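Putative thioesterase II (Thermobifida fusca, PDB 3BBJ) probably hydrolyses acyl-CoA thioesters, as expected of a putative type II thioesterase built from two HotDog-family domains and assembled as a pair of subunits. Local coordinates at residues A[124-129]-A[175-180]; A[194-199]-A[220-225]; A[204-209]-A[245-250]. One frame throughout, in Å; residues are numbered along the deposited sequence.

Interaction 1 of 3, residues A[124-129]-A[175-180]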
ATOM      1  N   PRO A 124      -5.852   0.170 -19.506  1.00 65.04           N
ATOM      2  CA  PRO A 124      -5.206   1.082 -20.454  1.00 65.42           C
ATOM      3  C   PRO A 124      -4.759   0.336 -21.727  1.00 63.73           C
ATOM      4  O   PRO A 124      -4.512  -0.869 -21.690  1.00 61.49           O
ATOM      5  CB  PRO A 124      -4.008   1.629 -19.662  1.00 65.98           C
ATOM      6  CG  PRO A 124      -3.742   0.604 -18.606  1.00 66.85           C
ATOM      7  CD  PRO A 124      -5.082   0.032 -18.255  1.00 65.93           C
ATOM      8  N   ALA A 125      -4.696   1.046 -22.845  1.00 64.23           N
ATOM      9  CA  ALA A 125      -4.308   0.424 -24.111  1.00 65.85           C
ATOM     10  C   ALA A 125      -2.876  -0.102 -24.054  1.00 65.90           C
ATOM     11  O   ALA A 125      -1.931   0.666 -23.856  1.00 65.91           O
ATOM     12  CB  ALA A 125      -4.451   1.412 -25.260  1.00 66.55           C
ATOM     13  N   ILE A 126      -2.742  -1.420 -24.194  1.00 65.90           N
ATOM     14  CA  ILE A 126      -1.443  -2.086 -24.282  1.00 63.97           C
ATOM     15  C   ILE A 126      -1.437  -2.904 -25.572  1.00 65.02           C
ATOM     16  O   ILE A 126      -2.403  -3.616 -25.845  1.00 64.31           O
ATOM     17  CB  ILE A 126      -1.167  -3.031 -23.094  1.00 63.74           C
ATOM     18  CG1 ILE A 126      -1.286  -2.275 -21.761  1.00 64.29           C
ATOM     19  CG2 ILE A 126       0.212  -3.649 -23.237  1.00 57.99           C
ATOM     20  CD1 ILE A 126      -0.799  -3.058 -20.555  1.00 61.39           C
ATOM     21  N   PRO A 127      -0.365  -2.787 -26.383  1.00 65.50           N
ATOM     22  CA  PRO A 127      -0.277  -3.553 -27.616  1.00 65.16           C
ATOM     23  C   PRO A 127      -0.367  -5.049 -27.357  1.00 65.81           C
ATOM     24  O   PRO A 127       0.031  -5.501 -26.289  1.00 66.22           O
ATOM     25  CB  PRO A 127       1.117  -3.222 -28.136  1.00 65.01           C
ATOM     26  CG  PRO A 127       1.487  -1.949 -27.502  1.00 65.56           C
ATOM     27  CD  PRO A 127       0.809  -1.916 -26.191  1.00 65.69           C
ATOM     28  N   PRO A 128      -0.893  -5.819 -28.324  1.00 66.33           N
ATOM     29  CA  PRO A 128      -0.918  -7.279 -28.155  1.00 66.11           C
ATOM     30  C   PRO A 128       0.461  -7.863 -27.869  1.00 65.74           C
ATOM     31  O   PRO A 128       1.477  -7.294 -28.277  1.00 63.76           O
ATOM     32  CB  PRO A 128      -1.437  -7.781 -29.503  1.00 65.99           C
ATOM     33  CG  PRO A 128      -2.197  -6.634 -30.077  1.00 66.22           C
ATOM     34  CD  PRO A 128      -1.511  -5.392 -29.593  1.00 65.76           C
ATOM     35  N   GLN A 129       0.481  -8.989 -27.164  1.00 66.21           N
ATOM     36  CA  GLN A 129       1.724  -9.650 -26.794  1.00 67.08           C
ATOM     37  C   GLN A 129       2.625  -9.931 -28.012  1.00 70.04           C
ATOM     38  O   GLN A 129       3.852  -9.844 -27.909  1.00 69.40           O
ATOM     39  CB  GLN A 129       1.423 -10.954 -26.052  1.00 66.07           C
ATOM     40  CG  GLN A 129       2.626 -11.563 -25.343  1.00 65.19           C
ATOM     41  CD  GLN A 129       2.265 -12.782 -24.535  1.00 64.41           C
ATOM     42  OE1 GLN A 129       1.220 -13.377 -24.744  1.00 63.32           O
ATOM     43  NE2 GLN A 129       3.131 -13.163 -23.602  1.00 58.07           N
ATOM     44  N   CYS A 175       4.988  -1.070 -19.797  1.00 52.05           N
ATOM     45  CA  CYS A 175       3.874  -1.992 -19.931  1.00 52.89           C
ATOM     46  C   CYS A 175       4.196  -3.132 -20.880  1.00 51.63           C
ATOM     47  O   CYS A 175       5.193  -3.125 -21.617  1.00 50.92           O
ATOM     48  CB  CYS A 175       2.604  -1.273 -20.368  1.00 54.77           C
ATOM     49  SG  CYS A 175       2.708  -0.575 -21.992  1.00 61.01           S
ATOM     50  N   GLY A 176       3.347  -4.137 -20.844  1.00 50.01           N
ATOM     51  CA  GLY A 176       3.581  -5.315 -21.620  1.00 48.25           C
ATOM     52  C   GLY A 176       2.969  -6.498 -20.919  1.00 47.52           C
ATOM     53  O   GLY A 176       1.949  -6.367 -20.252  1.00 47.87           O
ATOM     54  N   TYR A 177       3.600  -7.656 -21.089  1.00 47.04           N
ATOM     55  CA  TYR A 177       3.113  -8.907 -20.537  1.00 46.49           C
ATOM     56  C   TYR A 177       4.204  -9.598 -19.729  1.00 45.31           C
ATOM     57  O   TYR A 177       5.388  -9.505 -20.055  1.00 45.50           O
ATOM     58  CB  TYR A 177       2.605  -9.798 -21.681  1.00 47.92           C
ATOM     59  CG  TYR A 177       1.534  -9.107 -22.488  1.00 46.24           C
ATOM     60  CD1 TYR A 177       1.876  -8.136 -23.424  1.00 48.29           C
ATOM     61  CD2 TYR A 177       0.183  -9.382 -22.282  1.00 46.60           C
ATOM     62  CE1 TYR A 177       0.923  -7.464 -24.146  1.00 48.00           C
ATOM     63  CE2 TYR A 177      -0.800  -8.710 -23.003  1.00 48.29           C
ATOM     64  CZ  TYR A 177      -0.421  -7.754 -23.940  1.00 54.76           C
ATOM     65  OH  TYR A 177      -1.369  -7.079 -24.670  1.00 51.56           O
ATOM     66  N   VAL A 178       3.792 -10.278 -18.668  1.00 44.35           N
ATOM     67  CA  VAL A 178       4.710 -11.010 -17.810  1.00 44.05           C
ATOM     68  C   VAL A 178       4.127 -12.345 -17.417  1.00 44.75           C
ATOM     69  O   VAL A 178       2.905 -12.484 -17.264  1.00 44.76           O
ATOM     70  CB  VAL A 178       5.022 -10.237 -16.527  1.00 46.14           C
ATOM     71  CG1 VAL A 178       3.703  -9.912 -15.696  1.00 42.02           C
ATOM     72  CG2 VAL A 178       6.050 -10.992 -15.706  1.00 44.79           C
ATOM     73  N   ASP A 179       5.011 -13.327 -17.257  1.00 47.41           N
ATOM     74  CA  ASP A 179       4.634 -14.677 -16.833  1.00 47.22           C
ATOM     75  C   ASP A 179       5.906 -15.390 -16.403  1.00 45.76           C
ATOM     76  O   ASP A 179       7.010 -14.885 -16.638  1.00 46.99           O
ATOM     77  CB  ASP A 179       3.981 -15.432 -18.007  1.00 48.69           C
ATOM     78  CG  ASP A 179       3.022 -16.549 -17.551  1.00 49.52           C
ATOM     79  OD1 ASP A 179       3.074 -16.988 -16.372  1.00 46.75           O
ATOM     80  OD2 ASP A 179       2.200 -16.979 -18.396  1.00 57.92           O
ATOM     81  N   LEU A 180       5.759 -16.539 -15.762  1.00 46.28           N
ATOM     82  CA  LEU A 180       6.890 -17.429 -15.499  1.00 46.95           C
ATOM     83  C   LEU A 180       7.535 -17.833 -16.836  1.00 46.63           C
ATOM     84  O   LEU A 180       6.863 -17.918 -17.859  1.00 44.89           O
ATOM     85  CB  LEU A 180       6.427 -18.684 -14.749  1.00 47.75           C
ATOM     86  CG  LEU A 180       5.871 -18.474 -13.331  1.00 47.27           C
ATOM     87  CD1 LEU A 180       5.300 -19.770 -12.770  1.00 42.44           C
ATOM     88  CD2 LEU A 180       6.971 -17.929 -12.435  1.00 41.88           C
TER

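Interaction 2 of 3, residues A[194-199]-A[220-225]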
ATOM      1  N   PHE A 194       1.396 -16.928  -8.082  1.00 47.31           N
ATOM      2  CA  PHE A 194       2.429 -16.195  -8.838  1.00 46.25           C
ATOM      3  C   PHE A 194       2.292 -14.673  -8.757  1.00 45.84           C
ATOM      4  O   PHE A 194       3.257 -13.954  -8.992  1.00 47.38           O
ATOM      5  CB  PHE A 194       2.372 -16.664 -10.300  1.00 46.64           C
ATOM      6  CG  PHE A 194       3.132 -15.795 -11.284  1.00 44.36           C
ATOM      7  CD1 PHE A 194       4.513 -15.711 -11.243  1.00 44.53           C
ATOM      8  CD2 PHE A 194       2.454 -15.132 -12.307  1.00 46.10           C
ATOM      9  CE1 PHE A 194       5.211 -14.930 -12.170  1.00 48.93           C
ATOM     10  CE2 PHE A 194       3.140 -14.347 -13.248  1.00 44.44           C
ATOM     11  CZ  PHE A 194       4.523 -14.252 -13.179  1.00 45.03           C
ATOM     12  N   LEU A 195       1.101 -14.180  -8.418  1.00 45.76           N
ATOM     13  CA  LEU A 195       0.875 -12.729  -8.331  1.00 44.50           C
ATOM     14  C   LEU A 195       1.897 -12.006  -7.433  1.00 44.41           C
ATOM     15  O   LEU A 195       2.458 -10.990  -7.843  1.00 44.25           O
ATOM     16  CB  LEU A 195      -0.576 -12.413  -7.922  1.00 44.78           C
ATOM     17  CG  LEU A 195      -1.649 -12.733  -8.980  1.00 44.69           C
ATOM     18  CD1 LEU A 195      -3.032 -12.379  -8.515  1.00 44.23           C
ATOM     19  CD2 LEU A 195      -1.350 -12.004 -10.288  1.00 50.69           C
ATOM     20  N   PRO A 196       2.166 -12.535  -6.226  1.00 44.74           N
ATOM     21  CA  PRO A 196       3.152 -11.856  -5.359  1.00 45.11           C
ATOM     22  C   PRO A 196       4.554 -11.728  -5.965  1.00 45.97           C
ATOM     23  O   PRO A 196       5.277 -10.746  -5.671  1.00 47.08           O
ATOM     24  CB  PRO A 196       3.166 -12.699  -4.075  1.00 46.37           C
ATOM     25  CG  PRO A 196       2.445 -13.993  -4.407  1.00 47.64           C
ATOM     26  CD  PRO A 196       1.565 -13.731  -5.598  1.00 45.02           C
ATOM     27  N   LEU A 197       4.950 -12.684  -6.810  1.00 44.92           N
ATOM     28  CA  LEU A 197       6.210 -12.557  -7.551  1.00 45.50           C
ATOM     29  C   LEU A 197       6.048 -11.590  -8.720  1.00 45.11           C
ATOM     30  O   LEU A 197       6.904 -10.729  -8.955  1.00 45.69           O
ATOM     31  CB  LEU A 197       6.712 -13.917  -8.077  1.00 46.27           C
ATOM     32  CG  LEU A 197       7.955 -13.901  -8.998  1.00 45.21           C
ATOM     33  CD1 LEU A 197       9.117 -13.185  -8.356  1.00 48.13           C
ATOM     34  CD2 LEU A 197       8.385 -15.295  -9.379  1.00 44.37           C
ATOM     35  N   ALA A 198       4.955 -11.750  -9.454  1.00 43.61           N
ATOM     36  CA  ALA A 198       4.649 -10.918 -10.626  1.00 42.67           C
ATOM     37  C   ALA A 198       4.731  -9.428 -10.331  1.00 43.65           C
ATOM     38  O   ALA A 198       5.323  -8.683 -11.089  1.00 46.25           O
ATOM     39  CB  ALA A 198       3.277 -11.275 -11.168  1.00 40.84           C
ATOM     40  N   VAL A 199       4.174  -8.994  -9.209  1.00 44.82           N
ATOM     41  CA  VAL A 199       4.146  -7.574  -8.862  1.00 45.28           C
ATOM     42  C   VAL A 199       5.555  -6.987  -8.675  1.00 45.86           C
ATOM     43  O   VAL A 199       5.724  -5.767  -8.713  1.00 45.54           O
ATOM     44  CB  VAL A 199       3.312  -7.301  -7.560  1.00 41.95           C
ATOM     45  CG1 VAL A 199       1.941  -7.912  -7.635  1.00 45.95           C
ATOM     46  CG2 VAL A 199       4.004  -7.841  -6.346  1.00 43.64           C
ATOM     47  N   LEU A 220       6.050  -2.984   0.442  1.00 41.52           N
ATOM     48  CA  LEU A 220       5.159  -3.277  -0.679  1.00 40.83           C
ATOM     49  C   LEU A 220       3.850  -3.779  -0.109  1.00 41.38           C
ATOM     50  O   LEU A 220       3.836  -4.677   0.744  1.00 41.59           O
ATOM     51  CB  LEU A 220       5.766  -4.319  -1.639  1.00 41.92           C
ATOM     52  CG  LEU A 220       4.954  -4.775  -2.864  1.00 39.38           C
ATOM     53  CD1 LEU A 220       5.839  -5.443  -3.909  1.00 35.58           C
ATOM     54  CD2 LEU A 220       3.814  -5.716  -2.483  1.00 36.20           C
ATOM     55  N   THR A 221       2.760  -3.156  -0.555  1.00 40.95           N
ATOM     56  CA  THR A 221       1.412  -3.604  -0.302  1.00 40.43           C
ATOM     57  C   THR A 221       0.726  -3.825  -1.649  1.00 41.73           C
ATOM     58  O   THR A 221       0.817  -2.986  -2.540  1.00 41.95           O
ATOM     59  CB  THR A 221       0.576  -2.589   0.455  1.00 41.08           C
ATOM     60  OG1 THR A 221       1.114  -2.398   1.768  1.00 42.69           O
ATOM     61  CG2 THR A 221      -0.867  -3.097   0.572  1.00 38.53           C
ATOM     62  N   TRP A 222       0.059  -4.963  -1.792  1.00 42.31           N
ATOM     63  CA  TRP A 222      -0.659  -5.270  -3.016  1.00 43.71           C
ATOM     64  C   TRP A 222      -2.027  -5.932  -2.736  1.00 43.62           C
ATOM     65  O   TRP A 222      -2.224  -6.619  -1.743  1.00 44.35           O
ATOM     66  CB  TRP A 222       0.213  -6.100  -3.971  1.00 43.40           C
ATOM     67  CG  TRP A 222       0.227  -7.549  -3.685  1.00 42.12           C
ATOM     68  CD1 TRP A 222       1.080  -8.206  -2.863  1.00 44.37           C
ATOM     69  CD2 TRP A 222      -0.650  -8.540  -4.229  1.00 44.28           C
ATOM     70  NE1 TRP A 222       0.794  -9.542  -2.849  1.00 43.60           N
ATOM     71  CE2 TRP A 222      -0.276  -9.777  -3.668  1.00 45.26           C
ATOM     72  CE3 TRP A 222      -1.722  -8.501  -5.125  1.00 41.44           C
ATOM     73  CZ2 TRP A 222      -0.931 -10.969  -3.976  1.00 44.93           C
ATOM     74  CZ3 TRP A 222      -2.373  -9.676  -5.429  1.00 44.42           C
ATOM     75  CH2 TRP A 222      -1.971 -10.900  -4.862  1.00 46.00           C
ATOM     76  N   HIS A 223      -2.974  -5.675  -3.617  1.00 45.73           N
ATOM     77  CA  HIS A 223      -4.338  -6.137  -3.429  1.00 46.15           C
ATOM     78  C   HIS A 223      -4.812  -7.020  -4.583  1.00 45.69           C
ATOM     79  O   HIS A 223      -4.605  -6.687  -5.753  1.00 47.47           O
ATOM     80  CB  HIS A 223      -5.264  -4.922  -3.321  1.00 46.28           C
ATOM     81  CG  HIS A 223      -4.863  -3.948  -2.264  1.00 45.35           C
ATOM     82  ND1 HIS A 223      -4.880  -4.262  -0.923  1.00 52.15           N
ATOM     83  CD2 HIS A 223      -4.472  -2.656  -2.339  1.00 48.84           C
ATOM     84  CE1 HIS A 223      -4.502  -3.212  -0.219  1.00 53.85           C
ATOM     85  NE2 HIS A 223      -4.244  -2.224  -1.054  1.00 51.90           N
ATOM     86  N   LEU A 224      -5.462  -8.124  -4.238  1.00 46.41           N
ATOM     87  CA  LEU A 224      -6.047  -9.049  -5.209  1.00 46.39           C
ATOM     88  C   LEU A 224      -7.479  -8.602  -5.420  1.00 46.34           C
ATOM     89  O   LEU A 224      -8.234  -8.565  -4.459  1.00 45.32           O
ATOM     90  CB  LEU A 224      -6.063 -10.475  -4.664  1.00 47.02           C
ATOM     91  CG  LEU A 224      -6.643 -11.544  -5.594  1.00 46.93           C
ATOM     92  CD1 LEU A 224      -5.804 -11.646  -6.868  1.00 40.17           C
ATOM     93  CD2 LEU A 224      -6.725 -12.880  -4.871  1.00 47.02           C
ATOM     94  N   ARG A 225      -7.852  -8.309  -6.670  1.00 47.48           N
ATOM     95  CA  ARG A 225      -9.147  -7.716  -6.996  1.00 47.21           C
ATOM     96  C   ARG A 225     -10.151  -8.625  -7.713  1.00 49.00           C
ATOM     97  O   ARG A 225     -11.362  -8.376  -7.677  1.00 49.25           O
ATOM     98  CB  ARG A 225      -8.909  -6.481  -7.862  1.00 46.68           C
ATOM     99  CG  ARG A 225      -8.008  -5.398  -7.209  1.00 45.43           C
ATOM    100  CD  ARG A 225      -8.420  -5.070  -5.783  1.00 43.22           C
ATOM    101  NE  ARG A 225      -9.869  -4.836  -5.659  1.00 46.07           N
ATOM    102  CZ  ARG A 225     -10.497  -3.703  -5.985  1.00 45.55           C
ATOM    103  NH1 ARG A 225      -9.834  -2.661  -6.477  1.00 42.67           N
ATOM    104  NH2 ARG A 225     -11.810  -3.609  -5.816  1.00 48.23           N
TER

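Interaction 3 of 3, residues A[204-209]-A[245-250]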
ATOM      1  N   PRO A 204      12.970  -2.268 -12.141  1.00 47.91           N
ATOM      2  CA  PRO A 204      12.645  -1.156 -11.261  1.00 47.69           C
ATOM      3  C   PRO A 204      12.382   0.118 -12.068  1.00 47.82           C
ATOM      4  O   PRO A 204      13.198   0.493 -12.909  1.00 47.90           O
ATOM      5  CB  PRO A 204      13.880  -1.046 -10.372  1.00 45.82           C
ATOM      6  CG  PRO A 204      14.385  -2.447 -10.300  1.00 47.26           C
ATOM      7  CD  PRO A 204      14.175  -2.984 -11.692  1.00 48.57           C
ATOM      8  N   ILE A 205      11.235   0.747 -11.818  1.00 48.48           N
ATOM      9  CA  ILE A 205      10.795   1.927 -12.574  1.00 48.53           C
ATOM     10  C   ILE A 205      11.767   3.130 -12.443  1.00 47.76           C
ATOM     11  O   ILE A 205      11.872   3.986 -13.336  1.00 46.02           O
ATOM     12  CB  ILE A 205       9.342   2.321 -12.163  1.00 48.21           C
ATOM     13  CG1 ILE A 205       8.714   3.253 -13.204  1.00 45.75           C
ATOM     14  CG2 ILE A 205       9.316   2.909 -10.751  1.00 46.32           C
ATOM     15  CD1 ILE A 205       8.558   2.621 -14.561  1.00 42.96           C
ATOM     16  N   VAL A 206      12.508   3.156 -11.348  1.00 47.29           N
ATOM     17  CA  VAL A 206      13.437   4.232 -11.092  1.00 48.60           C
ATOM     18  C   VAL A 206      14.572   4.290 -12.110  1.00 49.94           C
ATOM     19  O   VAL A 206      15.165   5.345 -12.314  1.00 50.10           O
ATOM     20  CB  VAL A 206      14.032   4.141  -9.651  1.00 48.77           C
ATOM     21  CG1 VAL A 206      14.917   2.866  -9.466  1.00 48.36           C
ATOM     22  CG2 VAL A 206      14.808   5.390  -9.334  1.00 49.03           C
ATOM     23  N   SER A 207      14.868   3.159 -12.743  1.00 52.00           N
ATOM     24  CA  SER A 207      15.929   3.085 -13.720  1.00 52.88           C
ATOM     25  C   SER A 207      15.660   4.038 -14.876  1.00 54.28           C
ATOM     26  O   SER A 207      16.598   4.488 -15.508  1.00 55.42           O
ATOM     27  CB  SER A 207      16.087   1.651 -14.214  1.00 52.86           C
ATOM     28  OG  SER A 207      14.926   1.221 -14.889  1.00 51.08           O
ATOM     29  N   LEU A 208      14.388   4.348 -15.133  1.00 54.29           N
ATOM     30  CA  LEU A 208      13.998   5.271 -16.205  1.00 55.20           C
ATOM     31  C   LEU A 208      14.188   6.751 -15.881  1.00 57.05           C
ATOM     32  O   LEU A 208      14.012   7.582 -16.759  1.00 58.94           O
ATOM     33  CB  LEU A 208      12.522   5.083 -16.541  1.00 54.31           C
ATOM     34  CG  LEU A 208      12.129   3.741 -17.133  1.00 52.78           C
ATOM     35  CD1 LEU A 208      10.637   3.738 -17.359  1.00 42.33           C
ATOM     36  CD2 LEU A 208      12.903   3.479 -18.422  1.00 49.27           C
ATOM     37  N   LEU A 209      14.560   7.067 -14.641  1.00 58.65           N
ATOM     38  CA  LEU A 209      14.547   8.451 -14.126  1.00 59.05           C
ATOM     39  C   LEU A 209      15.863   8.962 -13.520  1.00 59.48           C
ATOM     40  O   LEU A 209      16.260  10.097 -13.781  1.00 61.79           O
ATOM     41  CB  LEU A 209      13.457   8.559 -13.056  1.00 57.60           C
ATOM     42  CG  LEU A 209      12.069   8.052 -13.475  1.00 62.09           C
ATOM     43  CD1 LEU A 209      11.181   7.777 -12.279  1.00 55.16           C
ATOM     44  CD2 LEU A 209      11.406   9.036 -14.446  1.00 63.56           C
ATOM     45  N   GLY A 245      15.981  10.417  -2.661  1.00 46.15           N
ATOM     46  CA  GLY A 245      16.351   9.019  -2.862  1.00 46.62           C
ATOM     47  C   GLY A 245      15.203   8.029  -2.877  1.00 45.52           C
ATOM     48  O   GLY A 245      15.387   6.856  -3.225  1.00 47.63           O
ATOM     49  N   TRP A 246      14.026   8.499  -2.504  1.00 43.97           N
ATOM     50  CA  TRP A 246      12.832   7.678  -2.413  1.00 43.43           C
ATOM     51  C   TRP A 246      12.055   7.694  -3.719  1.00 43.15           C
ATOM     52  O   TRP A 246      11.980   8.714  -4.394  1.00 42.02           O
ATOM     53  CB  TRP A 246      11.933   8.186  -1.284  1.00 42.24           C
ATOM     54  CG  TRP A 246      12.532   7.988   0.077  1.00 44.78           C
ATOM     55  CD1 TRP A 246      13.267   8.882   0.785  1.00 47.18           C
ATOM     56  CD2 TRP A 246      12.451   6.807   0.894  1.00 47.54           C
ATOM     57  NE1 TRP A 246      13.660   8.333   1.986  1.00 47.01           N
ATOM     58  CE2 TRP A 246      13.169   7.062   2.072  1.00 47.75           C
ATOM     59  CE3 TRP A 246      11.847   5.557   0.734  1.00 43.39           C
ATOM     60  CZ2 TRP A 246      13.283   6.120   3.091  1.00 51.55           C
ATOM     61  CZ3 TRP A 246      11.973   4.625   1.737  1.00 45.19           C
ATOM     62  CH2 TRP A 246      12.672   4.906   2.901  1.00 45.62           C
ATOM     63  N   PHE A 247      11.499   6.547  -4.088  1.00 43.13           N
ATOM     64  CA  PHE A 247      10.597   6.479  -5.243  1.00 42.37           C
ATOM     65  C   PHE A 247       9.440   5.523  -4.971  1.00 42.63           C
ATOM     66  O   PHE A 247       9.549   4.600  -4.153  1.00 42.23           O
ATOM     67  CB  PHE A 247      11.338   6.078  -6.528  1.00 40.71           C
ATOM     68  CG  PHE A 247      11.917   4.695  -6.498  1.00 41.09           C
ATOM     69  CD1 PHE A 247      13.163   4.461  -5.930  1.00 36.27           C
ATOM     70  CD2 PHE A 247      11.236   3.627  -7.073  1.00 42.93           C
ATOM     71  CE1 PHE A 247      13.695   3.204  -5.886  1.00 39.81           C
ATOM     72  CE2 PHE A 247      11.777   2.342  -7.046  1.00 45.92           C
ATOM     73  CZ  PHE A 247      13.003   2.125  -6.448  1.00 46.39           C
ATOM     74  N   ASP A 248       8.332   5.781  -5.657  1.00 42.75           N
ATOM     75  CA  ASP A 248       7.171   4.893  -5.634  1.00 43.42           C
ATOM     76  C   ASP A 248       7.103   4.112  -6.960  1.00 44.19           C
ATOM     77  O   ASP A 248       7.281   4.689  -8.040  1.00 43.82           O
ATOM     78  CB  ASP A 248       5.877   5.675  -5.404  1.00 43.53           C
ATOM     79  CG  ASP A 248       5.597   6.699  -6.504  1.00 46.35           C
ATOM     80  OD1 ASP A 248       6.387   7.654  -6.629  1.00 47.62           O
ATOM     81  OD2 ASP A 248       4.584   6.566  -7.221  1.00 43.76           O
ATOM     82  N   GLU A 249       6.867   2.804  -6.872  1.00 44.12           N
ATOM     83  CA  GLU A 249       6.657   1.959  -8.062  1.00 43.94           C
ATOM     84  C   GLU A 249       5.265   1.356  -7.971  1.00 44.28           C
ATOM     85  O   GLU A 249       4.970   0.558  -7.098  1.00 46.06           O
ATOM     86  CB  GLU A 249       7.722   0.869  -8.145  1.00 43.24           C
ATOM     87  CG  GLU A 249       7.616  -0.091  -9.322  1.00 44.98           C
ATOM     88  CD  GLU A 249       8.784  -1.101  -9.370  1.00 48.28           C
ATOM     89  OE1 GLU A 249       9.970  -0.665  -9.355  1.00 48.94           O
ATOM     90  OE2 GLU A 249       8.519  -2.331  -9.438  1.00 48.87           O
ATOM     91  N   ASN A 250       4.417   1.727  -8.901  1.00 44.76           N
ATOM     92  CA  ASN A 250       3.025   1.316  -8.892  1.00 45.26           C
ATOM     93  C   ASN A 250       2.802   0.316 -10.011  1.00 45.47           C
ATOM     94  O   ASN A 250       2.917   0.685 -11.168  1.00 43.99           O
ATOM     95  CB  ASN A 250       2.169   2.550  -9.108  1.00 45.06           C
ATOM     96  CG  ASN A 250       2.616   3.695  -8.236  1.00 49.29           C
ATOM     97  OD1 ASN A 250       2.689   3.540  -7.035  1.00 56.92           O
ATOM     98  ND2 ASN A 250       2.964   4.839  -8.839  1.00 52.24           N
TER

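Interaction 1 of 3, residues A[124-129]-A[175-180]
Tyr177, on strand 173-180, is gripped by the proline-rich loop 124-129 at both its hydroxyl and its ring. The hydroxyl OH donates to Pro127 O at 2.7 Å, reaching that oxygen from above the carbonyl plane, while the same oxygen lies at the ring's edge, close to its plane. Over one face sits Gln129, whose CB stands 3.9 Å from the centre of the Tyr177 ring in a CH-pi contact, just 11° off the normal. With CG anti to the backbone N (chi1 -167°) and the rest extended, the Gln129 chain runs obliquely across the ring towards Tyr177 CB, and its NE2 goes on to bond Asp154 OD2. Ile126 supplies the apolar part: its CG2 comes 4.0 Å from Tyr177 CE1, and its CD1 rests 3.8 Å from Cys175 CB. Between these two strand residues, Gly176 has backbone angles at which any CB would collide with the carbonyl oxygen of Cys175, so glycine suits the place. The prolines limit the loop's backbone freedom, which probably helps to hold Pro127 O before the hydroxyl. The contact lies near the surface, where strand 173-180 runs antiparallel between strands 151-155 and 233-243, Tyr177 pairing its backbone with Asp154.

Interaction 2 of 3, residues A[194-199]-A[220-225]
Helix 191-198 packs here against strand 217-224, a helix-on-sheet contact of the HotDog fold, in which a helix lies against a curved antiparallel sheet. The axes of the short segments 194-198 and 220-224 approach to 10.0 Å, with their directions 136° apart. All the contacts across it are apolar, as suits a buried place near the centre of the chain.

The aromatic contacts centre on Trp222. Its CG takes the crowded position between the backbone N and the carbonyl carbon (chi1 83°), and the indole projects from the strand to the helix. Leu195 crosses it at about a right angle and sets CB 3.7 Å from CH2 of Trp222, on the six-membered ring. Pro196 approaches obliquely, its CD 4.1 Å from Trp222 CZ2. Val199, one turn after Leu195, places CG1 over one face of the indole, offset toward the rim. A large flat side chain can thus touch Leu195, Pro196 and Val199 at once, and Pro196, with no N-H to give, fits where the helix is kinked. On the far side of the kink Val199 N still bonds Leu195 O. Helix 38-51 adds Gln46 to the surroundings of Trp222 and Pro196, whereas Thr221, on the other side of the strand, bonds Thr221 of the second subunit.

Aliphatic contacts lie to either side of the indole along the strand. Val199 CG2 meets Leu220 CD1 at 3.9 Å. Leu195 and Leu224 cross at about a right angle and meet at their tips, CD1 of Leu195 3.3 Å from CD1 of Leu224, tighter than usual van der Waals contact.

Interaction 3 of 3, residues A[204-209]-A[245-250]
A short 3-10 turn, residues 205-208, rests against strand 246-254 of the C-terminal HotDog domain, in the long connection between helix 191-198 and strand 217-224. Alternate strand residues, Phe247 and Glu249, face the turn, one offering an aromatic surface and the other a carboxylate.

Phe247 has CG in the crowded position between its backbone N and carbonyl carbon (chi1 65°), and its ring turns one face to Val206. Val206 CB stands 3.6 Å from the centre of the Phe247 ring, 2° off the normal, an almost axial CH-pi contact. From there CG1 of Val206 leans to Phe247 CZ, also 3.6 Å away, and CG2 spreads over the opposite end of the ring near CG and CD1. A beta-branched residue suits this place because its two methyls straddle the face. An alanine at Phe247 would remove the ring and would probably leave both methyls of Val206 poorly packed, loosening the turn from the strand.

Ile205 CG2 lies 3.7 Å from Glu249 CB, against the aliphatic part of an extended chain whose CG is anti to the backbone N. On the reverse side of the strand, Asp248 makes a salt bridge with Arg225 of the second subunit, so the strand joins this turn to the dimer interface.

Within the turn, Pro204 O accepts from both Ser207 N and Ser207 OG, the hydroxyl at 2.7 Å from Pro204 O. The carboxylate of Glu249 holds the start of the turn: Ile205 N donates to Glu249 OE1 at 3.1 Å, with a fairly straight angle of 162°, the N-H coming from above the carboxylate plane.

Along the chain, interaction 1 comes first: it closes the loop from 124-129 to 175-180, bringing the connection ahead of strand 133-134 onto strand 173-180. It is in series with the other two, and none nests. Interaction 2 opens only after that closure, yet the two touch in space: Leu180 CD2 meets Phe194 CE1 at 3.5 Å where the end of strand 173-180 packs on helix 191-198, the next helix along the chain. Interactions 2 and 3 cross: 204-209 leaves before 220-225 returns, and 245-250 follows. Together they fasten the helix and the turn after it to strands 217-224 and 246-254, and both reach the second subunit. All three lie in the C-terminal HotDog domain.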